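Local structure of NAD-dependent protein deacylase 2 (1S7G) at residues Ala24-Glu29 with Asn79-Ala84; Lys182-Phe187 with Ala209-Ile214. The protein removes acetyl groups from lysine side chains of proteins in an NAD-dependent reaction and so tightens the binding of the archaeal chromatin protein Alba to DNA. All blocks are in the same frame, centred on the assembly; numbering follows the deposited sequence.

Interaction 1: residues Ala24-Glu29 with Asn79-Ala84; sequences AGISAE and NPAHYA. With NAD (nicotinamide-adenine-dinucleotide), chain L.
The amide nitrogen ND2 of N79 gives its two hydrogens to two acceptors, the backbone oxygen of I26 across the contact and the hydroxyl of S30. The first bond, N79 ND2 to I26 O, measures 2.9 Å and is nearly straight at 173°, lying in both the amide and carbonyl planes. The other end of the amide caps helix 80-90: N79 OD1 accepts from A81 N at 2.7 Å, and H82 ND1 takes the backbone N-H of N79 at 3.1 Å, completing a capping box. Without the amide, as with an alanine here, the carbonyl of I26, the hydroxyl of S30 and the N-H of A81 would probably each lose a partner. The H82 ring offers its edge to S27 OG, a weak bond at 3.3 Å from NE2, while D103 is the stronger partner of that hydroxyl. I26 swings CG1 away from its own backbone nitrogen (chi1 -167°) to meet A81 CB at 3.6 Å, and CD1 lies over a face of the H82 ring. E29 OE2 accepts from N6A of the adenine at 3.0 Å and also from G236 N. The loop, following strand 18-22, thus packs between the dinucleotide and helix 80-90, with helices 105-108 and 235-250 alongside.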
ATOM      1  N   ALA A  24       0.641  -6.951  17.705  1.00 23.60           N
ATOM      2  CA  ALA A  24      -0.043  -6.756  18.982  1.00 24.89           C
ATOM      3  C   ALA A  24       0.766  -5.990  20.017  1.00 26.02           C
ATOM      4  O   ALA A  24       0.198  -5.343  20.899  1.00 26.11           O
ATOM      5  CB  ALA A  24      -0.453  -8.102  19.559  1.00 25.30           C
ATOM      6  N   GLY A  25       2.087  -6.071  19.918  1.00 25.27           N
ATOM      7  CA  GLY A  25       2.927  -5.382  20.875  1.00 25.23           C
ATOM      8  C   GLY A  25       2.824  -3.867  20.862  1.00 26.39           C
ATOM      9  O   GLY A  25       3.156  -3.226  21.856  1.00 26.88           O
ATOM     10  N   ILE A  26       2.372  -3.271  19.762  1.00 27.14           N
ATOM     11  CA  ILE A  26       2.284  -1.814  19.734  1.00 31.03           C
ATOM     12  C   ILE A  26       1.088  -1.291  20.504  1.00 35.75           C
ATOM     13  O   ILE A  26       1.059  -0.121  20.893  1.00 37.67           O
ATOM     14  CB  ILE A  26       2.196  -1.244  18.307  1.00 30.32           C
ATOM     15  CG1 ILE A  26       2.440   0.270  18.359  1.00 32.64           C
ATOM     16  CG2 ILE A  26       0.814  -1.510  17.709  1.00 29.28           C
ATOM     17  CD1 ILE A  26       2.426   0.956  17.024  1.00 32.97           C
ATOM     18  N   SER A  27       0.097  -2.153  20.714  1.00 39.82           N
ATOM     19  CA  SER A  27      -1.114  -1.766  21.432  1.00 43.24           C
ATOM     20  C   SER A  27      -1.109  -2.250  22.879  1.00 45.19           C
ATOM     21  O   SER A  27      -2.104  -2.116  23.592  1.00 46.10           O
ATOM     22  CB  SER A  27      -2.353  -2.308  20.707  1.00 43.99           C
ATOM     23  OG  SER A  27      -2.479  -1.737  19.412  1.00 45.64           O
ATOM     24  N   ALA A  28       0.012  -2.817  23.310  1.00 46.59           N
ATOM     25  CA  ALA A  28       0.131  -3.309  24.676  1.00 49.42           C
ATOM     26  C   ALA A  28       0.033  -2.155  25.670  1.00 50.98           C
ATOM     27  O   ALA A  28      -0.472  -2.325  26.780  1.00 51.96           O
ATOM     28  CB  ALA A  28       1.457  -4.043  24.854  1.00 49.74           C
ATOM     29  N   GLU A  29       0.517  -0.983  25.263  1.00 52.39           N
ATOM     30  CA  GLU A  29       0.486   0.202  26.118  1.00 53.64           C
ATOM     31  C   GLU A  29      -0.828   0.968  26.020  1.00 53.05           C
ATOM     32  O   GLU A  29      -0.957   2.063  26.565  1.00 52.43           O
ATOM     33  CB  GLU A  29       1.661   1.125  25.786  1.00 54.17           C
ATOM     34  CG  GLU A  29       3.012   0.539  26.175  1.00 57.10           C
ATOM     35  CD  GLU A  29       4.176   1.326  25.609  1.00 58.81           C
ATOM     36  OE1 GLU A  29       4.336   2.509  25.986  1.00 60.27           O
ATOM     37  OE2 GLU A  29       4.929   0.760  24.784  1.00 58.49           O
ATOM     38  N   ASN A  79      -2.023   4.902  21.820  1.00 31.02           N
ATOM     39  CA  ASN A  79      -1.017   5.334  22.772  1.00 30.95           C
ATOM     40  C   ASN A  79       0.047   6.140  22.032  1.00 30.69           C
ATOM     41  O   ASN A  79      -0.056   6.339  20.818  1.00 30.61           O
ATOM     42  CB  ASN A  79      -0.412   4.115  23.488  1.00 31.61           C
ATOM     43  CG  ASN A  79       0.328   3.190  22.551  1.00 30.04           C
ATOM     44  OD1 ASN A  79       1.272   3.596  21.870  1.00 31.21           O
ATOM     45  ND2 ASN A  79      -0.092   1.936  22.518  1.00 29.78           N
ATOM     46  N   PRO A  80       1.069   6.633  22.752  1.00 30.15           N
ATOM     47  CA  PRO A  80       2.141   7.425  22.133  1.00 29.20           C
ATOM     48  C   PRO A  80       2.761   6.794  20.883  1.00 27.48           C
ATOM     49  O   PRO A  80       3.142   7.500  19.951  1.00 26.94           O
ATOM     50  CB  PRO A  80       3.149   7.575  23.269  1.00 29.17           C
ATOM     51  CG  PRO A  80       2.261   7.658  24.466  1.00 29.73           C
ATOM     52  CD  PRO A  80       1.270   6.546  24.210  1.00 30.07           C
ATOM     53  N   ALA A  81       2.873   5.469  20.865  1.00 25.58           N
ATOM     54  CA  ALA A  81       3.447   4.795  19.705  1.00 24.57           C
ATOM     55  C   ALA A  81       2.597   5.074  18.458  1.00 23.58           C
ATOM     56  O   ALA A  81       3.128   5.454  17.412  1.00 25.90           O
ATOM     57  CB  ALA A  81       3.550   3.288  19.970  1.00 22.77           C
ATOM     58  N   HIS A  82       1.283   4.896  18.576  1.00 23.09           N
ATOM     59  CA  HIS A  82       0.362   5.144  17.463  1.00 22.19           C
ATOM     60  C   HIS A  82       0.452   6.580  16.967  1.00 22.84           C
ATOM     61  O   HIS A  82       0.411   6.834  15.766  1.00 22.60           O
ATOM     62  CB  HIS A  82      -1.085   4.890  17.881  1.00 21.21           C
ATOM     63  CG  HIS A  82      -1.390   3.459  18.203  1.00 23.25           C
ATOM     64  ND1 HIS A  82      -1.424   2.977  19.493  1.00 24.76           N
ATOM     65  CD2 HIS A  82      -1.700   2.413  17.401  1.00 22.10           C
ATOM     66  CE1 HIS A  82      -1.747   1.696  19.473  1.00 25.14           C
ATOM     67  NE2 HIS A  82      -1.919   1.330  18.215  1.00 24.56           N
ATOM     68  N   TYR A  83       0.559   7.520  17.897  1.00 23.89           N
ATOM     69  CA  TYR A  83       0.630   8.926  17.535  1.00 25.58           C
ATOM     70  C   TYR A  83       1.947   9.247  16.852  1.00 26.92           C
ATOM     71  O   TYR A  83       1.973   9.987  15.875  1.00 27.92           O
ATOM     72  CB  TYR A  83       0.422   9.811  18.778  1.00 24.45           C
ATOM     73  CG  TYR A  83      -1.018   9.817  19.248  1.00 24.80           C
ATOM     74  CD1 TYR A  83      -1.370   9.309  20.500  1.00 24.46           C
ATOM     75  CD2 TYR A  83      -2.043  10.277  18.411  1.00 25.21           C
ATOM     76  CE1 TYR A  83      -2.707   9.251  20.909  1.00 25.20           C
ATOM     77  CE2 TYR A  83      -3.383  10.224  18.808  1.00 24.33           C
ATOM     78  CZ  TYR A  83      -3.709   9.707  20.058  1.00 26.67           C
ATOM     79  OH  TYR A  83      -5.034   9.628  20.450  1.00 27.84           O
ATOM     80  N   ALA A  84       3.033   8.674  17.358  1.00 27.79           N
ATOM     81  CA  ALA A  84       4.351   8.899  16.778  1.00 29.19           C
ATOM     82  C   ALA A  84       4.358   8.493  15.310  1.00 29.98           C
ATOM     83  O   ALA A  84       4.938   9.179  14.464  1.00 31.40           O
ATOM     84  CB  ALA A  84       5.397   8.102  17.543  1.00 30.90           C
TER
HETATM   85  PA  NAD L 703       2.802 -11.476  18.905  1.00 49.27           P
HETATM   86  O1A NAD L 703       3.356 -12.633  18.312  1.00 50.76           O
HETATM   87  O2A NAD L 703       2.010 -11.743  20.084  1.00 51.19           O
HETATM   88  O5B NAD L 703       4.007 -10.514  19.102  1.00 49.11           O
HETATM   89  C5B NAD L 703       3.993  -9.182  19.768  1.00 45.53           C
HETATM   90  C4B NAD L 703       5.463  -8.808  20.012  1.00 44.89           C
HETATM   91  O4B NAD L 703       5.461  -7.498  20.640  1.00 42.93           O
HETATM   92  C3B NAD L 703       6.280  -9.767  20.996  1.00 43.73           C
HETATM   93  O3B NAD L 703       7.406 -10.237  20.203  1.00 45.05           O
HETATM   94  C2B NAD L 703       6.700  -8.942  22.209  1.00 42.88           C
HETATM   95  O2B NAD L 703       7.970  -9.112  22.765  1.00 42.11           O
HETATM   96  C1B NAD L 703       6.423  -7.483  21.699  1.00 42.28           C
HETATM   97  N9A NAD L 703       5.877  -6.543  22.719  1.00 39.50           N
HETATM   98  C8A NAD L 703       5.084  -6.662  23.857  1.00 37.89           C
HETATM   99  N7A NAD L 703       4.851  -5.499  24.448  1.00 40.88           N
HETATM  100  C5A NAD L 703       5.464  -4.522  23.749  1.00 38.80           C
HETATM  101  C6A NAD L 703       5.619  -2.970  23.823  1.00 37.67           C
HETATM  102  N6A NAD L 703       5.110  -2.243  24.719  1.00 40.05           N
HETATM  103  N1A NAD L 703       6.386  -2.325  22.803  1.00 38.01           N
HETATM  104  C2A NAD L 703       7.050  -2.973  21.727  1.00 37.27           C
HETATM  105  N3A NAD L 703       6.931  -4.433  21.625  1.00 37.38           N
HETATM  106  C4A NAD L 703       6.134  -5.164  22.636  1.00 38.87           C
HETATM  107  O3  NAD L 703       1.939 -10.662  17.924  1.00 49.38           O
HETATM  108  PN  NAD L 703       2.001 -10.431  16.403  1.00 47.52           P
HETATM  109  O1N NAD L 703       3.369 -10.318  16.051  1.00 50.71           O
HETATM  110  O2N NAD L 703       1.087  -9.284  16.179  1.00 48.25           O
HETATM  111  O5D NAD L 703       1.445 -11.896  15.798  1.00 51.65           O
HETATM  112  C5D NAD L 703       0.050 -12.232  16.034  1.00 57.29           C
HETATM  113  C4D NAD L 703      -0.533 -13.355  15.216  1.00 62.05           C
HETATM  114  O4D NAD L 703       0.404 -14.509  14.965  1.00 63.36           O
HETATM  115  C3D NAD L 703      -1.800 -13.976  15.910  1.00 64.30           C
HETATM  116  O3D NAD L 703      -2.888 -14.186  14.934  1.00 66.65           O
HETATM  117  C2D NAD L 703      -1.265 -15.322  16.626  1.00 65.32           C
HETATM  118  O2D NAD L 703      -2.251 -16.367  16.819  1.00 65.72           O
HETATM  119  C1D NAD L 703       0.004 -15.743  15.725  1.00 65.05           C
HETATM  120  N1N NAD L 703       1.203 -16.259  16.524  1.00 66.63           N
HETATM  121  C2N NAD L 703       1.386 -17.765  16.531  1.00 67.18           C
HETATM  122  C3N NAD L 703       2.505 -18.368  17.203  1.00 68.22           C
HETATM  123  C7N NAD L 703       2.708 -19.887  17.272  1.00 69.02           C
HETATM  124  O7N NAD L 703       3.830 -20.364  17.744  1.00 69.66           O
HETATM  125  N7N NAD L 703       1.666 -20.693  16.891  1.00 69.61           N
HETATM  126  C4N NAD L 703       3.559 -17.422  17.947  1.00 67.86           C
HETATM  127  C5N NAD L 703       3.376 -15.885  17.960  1.00 68.23           C
HETATM  128  C6N NAD L 703       2.189 -15.332  17.240  1.00 67.04           C

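Interaction 2: residues Lys182-Phe187 with Ala209-Ile214; sequences KHCDAF and AGAKMI. With ZN (zinc ion), chain G.
F187 and M213 lie side by side on two parallel strands, 186-190 and 212-217, joined through helix 202-209 in a beta-alpha-beta unit of the Rossmann-type sheet of the sirtuin fold. Three backbone bonds tie the segments in parallel register: K212 N donates to D185 O, F187 N to K212 O at 2.8 Å, and I214 N to F187 O.

The side chain of F187 illustrates how such a sheet is covered. Its CB lies 4.0 Å from M213 SD, with the methyl of A211 a little farther off, at 4.4 Å from CB to CB. CG is anti to the backbone N (chi1 -172°), which carries the ring away from the neighbouring strand. Even so, CD2 still touches M213 CE at 3.7 Å, because the methionine bends at chi2 and chi3 and folds its methyl back towards the ring. Beyond this pair the phenyl packs against P203 and A206 of the crossover helix and F21 of strand 18-22. On the other face, A186 and K212 point together, and K212 leans on I11 of helix 3-13.

Before the strands begin, small residues fill the approach. A211 CB sits 3.7 Å from C184 SG, and G210, with positive phi, closes helix 202-209 in a Schellman motif. A209 CB presses on K182 O at 3.3 Å, while the amine of K182 forms salt bridges with D46 and E48 of a neighbouring subunit. The adjoining H183 turns to a zinc ion also held by H17 and E180 of the same chain and by H130 of another subunit; its own ligand atom is NE2, 2.2 Å from the metal.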
ATOM      1  N   LYS A 182       8.085  -3.983  -1.262  1.00 25.09           N
ATOM      2  CA  LYS A 182       9.008  -4.020  -2.394  1.00 26.58           C
ATOM      3  C   LYS A 182       9.507  -2.678  -2.907  1.00 28.99           C
ATOM      4  O   LYS A 182      10.550  -2.619  -3.561  1.00 29.87           O
ATOM      5  CB  LYS A 182       8.389  -4.793  -3.566  1.00 26.04           C
ATOM      6  CG  LYS A 182       8.392  -6.299  -3.386  1.00 29.43           C
ATOM      7  CD  LYS A 182       7.966  -7.002  -4.671  1.00 35.14           C
ATOM      8  CE  LYS A 182       8.003  -8.520  -4.524  1.00 36.94           C
ATOM      9  NZ  LYS A 182       7.507  -9.203  -5.751  1.00 40.04           N
ATOM     10  N   HIS A 183       8.783  -1.599  -2.634  1.00 30.11           N
ATOM     11  CA  HIS A 183       9.236  -0.309  -3.129  1.00 29.77           C
ATOM     12  C   HIS A 183       9.500   0.735  -2.050  1.00 28.50           C
ATOM     13  O   HIS A 183       9.771   1.885  -2.363  1.00 28.01           O
ATOM     14  CB  HIS A 183       8.250   0.233  -4.179  1.00 30.58           C
ATOM     15  CG  HIS A 183       6.954   0.725  -3.611  1.00 31.62           C
ATOM     16  ND1 HIS A 183       5.732   0.377  -4.144  1.00 31.94           N
ATOM     17  CD2 HIS A 183       6.689   1.577  -2.592  1.00 29.52           C
ATOM     18  CE1 HIS A 183       4.772   0.995  -3.481  1.00 33.13           C
ATOM     19  NE2 HIS A 183       5.327   1.732  -2.536  1.00 30.00           N
ATOM     20  N   CYS A 184       9.430   0.346  -0.780  1.00 28.12           N
ATOM     21  CA  CYS A 184       9.704   1.300   0.289  1.00 26.96           C
ATOM     22  C   CYS A 184      11.223   1.487   0.387  1.00 30.42           C
ATOM     23  O   CYS A 184      11.986   0.647  -0.095  1.00 30.46           O
ATOM     24  CB  CYS A 184       9.159   0.792   1.631  1.00 27.45           C
ATOM     25  SG  CYS A 184       9.981  -0.688   2.321  1.00 28.88           S
ATOM     26  N   ASP A 185      11.667   2.585   0.997  1.00 30.52           N
ATOM     27  CA  ASP A 185      13.099   2.809   1.143  1.00 30.76           C
ATOM     28  C   ASP A 185      13.509   2.570   2.593  1.00 30.00           C
ATOM     29  O   ASP A 185      14.690   2.474   2.912  1.00 31.16           O
ATOM     30  CB  ASP A 185      13.491   4.214   0.649  1.00 33.57           C
ATOM     31  CG  ASP A 185      12.797   5.332   1.403  1.00 36.20           C
ATOM     32  OD1 ASP A 185      11.654   5.141   1.855  1.00 37.82           O
ATOM     33  OD2 ASP A 185      13.396   6.421   1.521  1.00 40.35           O
ATOM     34  N   ALA A 186      12.508   2.433   3.457  1.00 28.95           N
ATOM     35  CA  ALA A 186      12.720   2.163   4.873  1.00 27.40           C
ATOM     36  C   ALA A 186      11.556   1.294   5.361  1.00 26.94           C
ATOM     37  O   ALA A 186      10.390   1.599   5.100  1.00 26.19           O
ATOM     38  CB  ALA A 186      12.769   3.460   5.656  1.00 27.01           C
ATOM     39  N   PHE A 187      11.872   0.215   6.069  1.00 25.27           N
ATOM     40  CA  PHE A 187      10.846  -0.693   6.576  1.00 23.39           C
ATOM     41  C   PHE A 187      11.060  -0.883   8.080  1.00 23.61           C
ATOM     42  O   PHE A 187      12.068  -1.448   8.498  1.00 24.13           O
ATOM     43  CB  PHE A 187      10.943  -2.046   5.850  1.00 20.72           C
ATOM     44  CG  PHE A 187       9.814  -3.002   6.164  1.00 21.84           C
ATOM     45  CD1 PHE A 187       8.643  -2.995   5.410  1.00 21.29           C
ATOM     46  CD2 PHE A 187       9.926  -3.915   7.213  1.00 23.96           C
ATOM     47  CE1 PHE A 187       7.599  -3.881   5.691  1.00 22.55           C
ATOM     48  CE2 PHE A 187       8.885  -4.813   7.509  1.00 23.44           C
ATOM     49  CZ  PHE A 187       7.720  -4.795   6.745  1.00 24.01           C
ATOM     50  N   ALA A 209      14.507  -6.187  -1.431  1.00 26.81           N
ATOM     51  CA  ALA A 209      14.261  -5.029  -2.287  1.00 28.64           C
ATOM     52  C   ALA A 209      15.226  -3.879  -2.005  1.00 28.88           C
ATOM     53  O   ALA A 209      15.256  -2.903  -2.747  1.00 31.04           O
ATOM     54  CB  ALA A 209      12.822  -4.553  -2.124  1.00 30.02           C
ATOM     55  N   GLY A 210      15.993  -3.980  -0.924  1.00 28.33           N
ATOM     56  CA  GLY A 210      16.963  -2.943  -0.611  1.00 28.00           C
ATOM     57  C   GLY A 210      16.608  -1.871   0.405  1.00 29.09           C
ATOM     58  O   GLY A 210      17.367  -0.917   0.585  1.00 30.33           O
ATOM     59  N   ALA A 211      15.474  -2.005   1.078  1.00 27.69           N
ATOM     60  CA  ALA A 211      15.077  -1.013   2.071  1.00 30.28           C
ATOM     61  C   ALA A 211      15.913  -1.117   3.350  1.00 30.94           C
ATOM     62  O   ALA A 211      16.463  -2.178   3.663  1.00 28.98           O
ATOM     63  CB  ALA A 211      13.603  -1.184   2.411  1.00 29.80           C
ATOM     64  N   LYS A 212      16.021  -0.008   4.077  1.00 30.90           N
ATOM     65  CA  LYS A 212      16.746  -0.005   5.340  1.00 31.42           C
ATOM     66  C   LYS A 212      15.783  -0.676   6.319  1.00 31.34           C
ATOM     67  O   LYS A 212      14.571  -0.480   6.228  1.00 32.52           O
ATOM     68  CB  LYS A 212      17.041   1.427   5.788  1.00 35.16           C
ATOM     69  CG  LYS A 212      17.892   2.230   4.819  1.00 38.16           C
ATOM     70  CD  LYS A 212      19.321   1.722   4.770  1.00 43.58           C
ATOM     71  CE  LYS A 212      20.165   2.554   3.808  1.00 46.41           C
ATOM     72  NZ  LYS A 212      21.544   2.010   3.658  1.00 48.82           N
ATOM     73  N   MET A 213      16.304  -1.446   7.265  1.00 29.79           N
ATOM     74  CA  MET A 213      15.436  -2.162   8.189  1.00 27.94           C
ATOM     75  C   MET A 213      15.589  -1.768   9.648  1.00 27.51           C
ATOM     76  O   MET A 213      16.693  -1.772  10.193  1.00 26.76           O
ATOM     77  CB  MET A 213      15.699  -3.658   8.057  1.00 28.60           C
ATOM     78  CG  MET A 213      15.829  -4.150   6.633  1.00 28.15           C
ATOM     79  SD  MET A 213      14.237  -4.252   5.828  1.00 30.02           S
ATOM     80  CE  MET A 213      13.365  -5.347   6.932  1.00 26.63           C
ATOM     81  N   ILE A 214      14.464  -1.464  10.289  1.00 25.38           N
ATOM     82  CA  ILE A 214      14.457  -1.084  11.694  1.00 23.31           C
ATOM     83  C   ILE A 214      13.430  -1.930  12.446  1.00 23.30           C
ATOM     84  O   ILE A 214      12.354  -2.213  11.923  1.00 22.73           O
ATOM     85  CB  ILE A 214      14.025   0.375  11.862  1.00 25.32           C
ATOM     86  CG1 ILE A 214      14.933   1.292  11.048  1.00 25.85           C
ATOM     87  CG2 ILE A 214      14.000   0.740  13.335  1.00 23.01           C
ATOM     88  CD1 ILE A 214      14.398   2.702  10.929  1.00 26.75           C
TER
HETATM   89 ZN    ZN G 602       4.141   2.871  -1.048  1.00 32.39          ZN

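The two contacts follow each other along the chain, both segments of interaction 1 preceding those of interaction 2, and their centres lie about 22 Å apart, with about 12 Å between nearest atoms, so neither touches the other. The parallel sheet connects them: the loop of interaction 1 leaves strand 18-22, which lies next to strand 186-190 of interaction 2. Interaction 1 joins the NAD-binding loop to the start of helix 80-90. Interaction 2 builds the starts of two strands, 186-190 and 212-217, that run on towards further cofactor-binding residues, S192 and S193 beyond the first and N217 at the end of the second. Interaction 1 thus lies at the cofactor, whereas interaction 2 lies at the start of strands that lead to it.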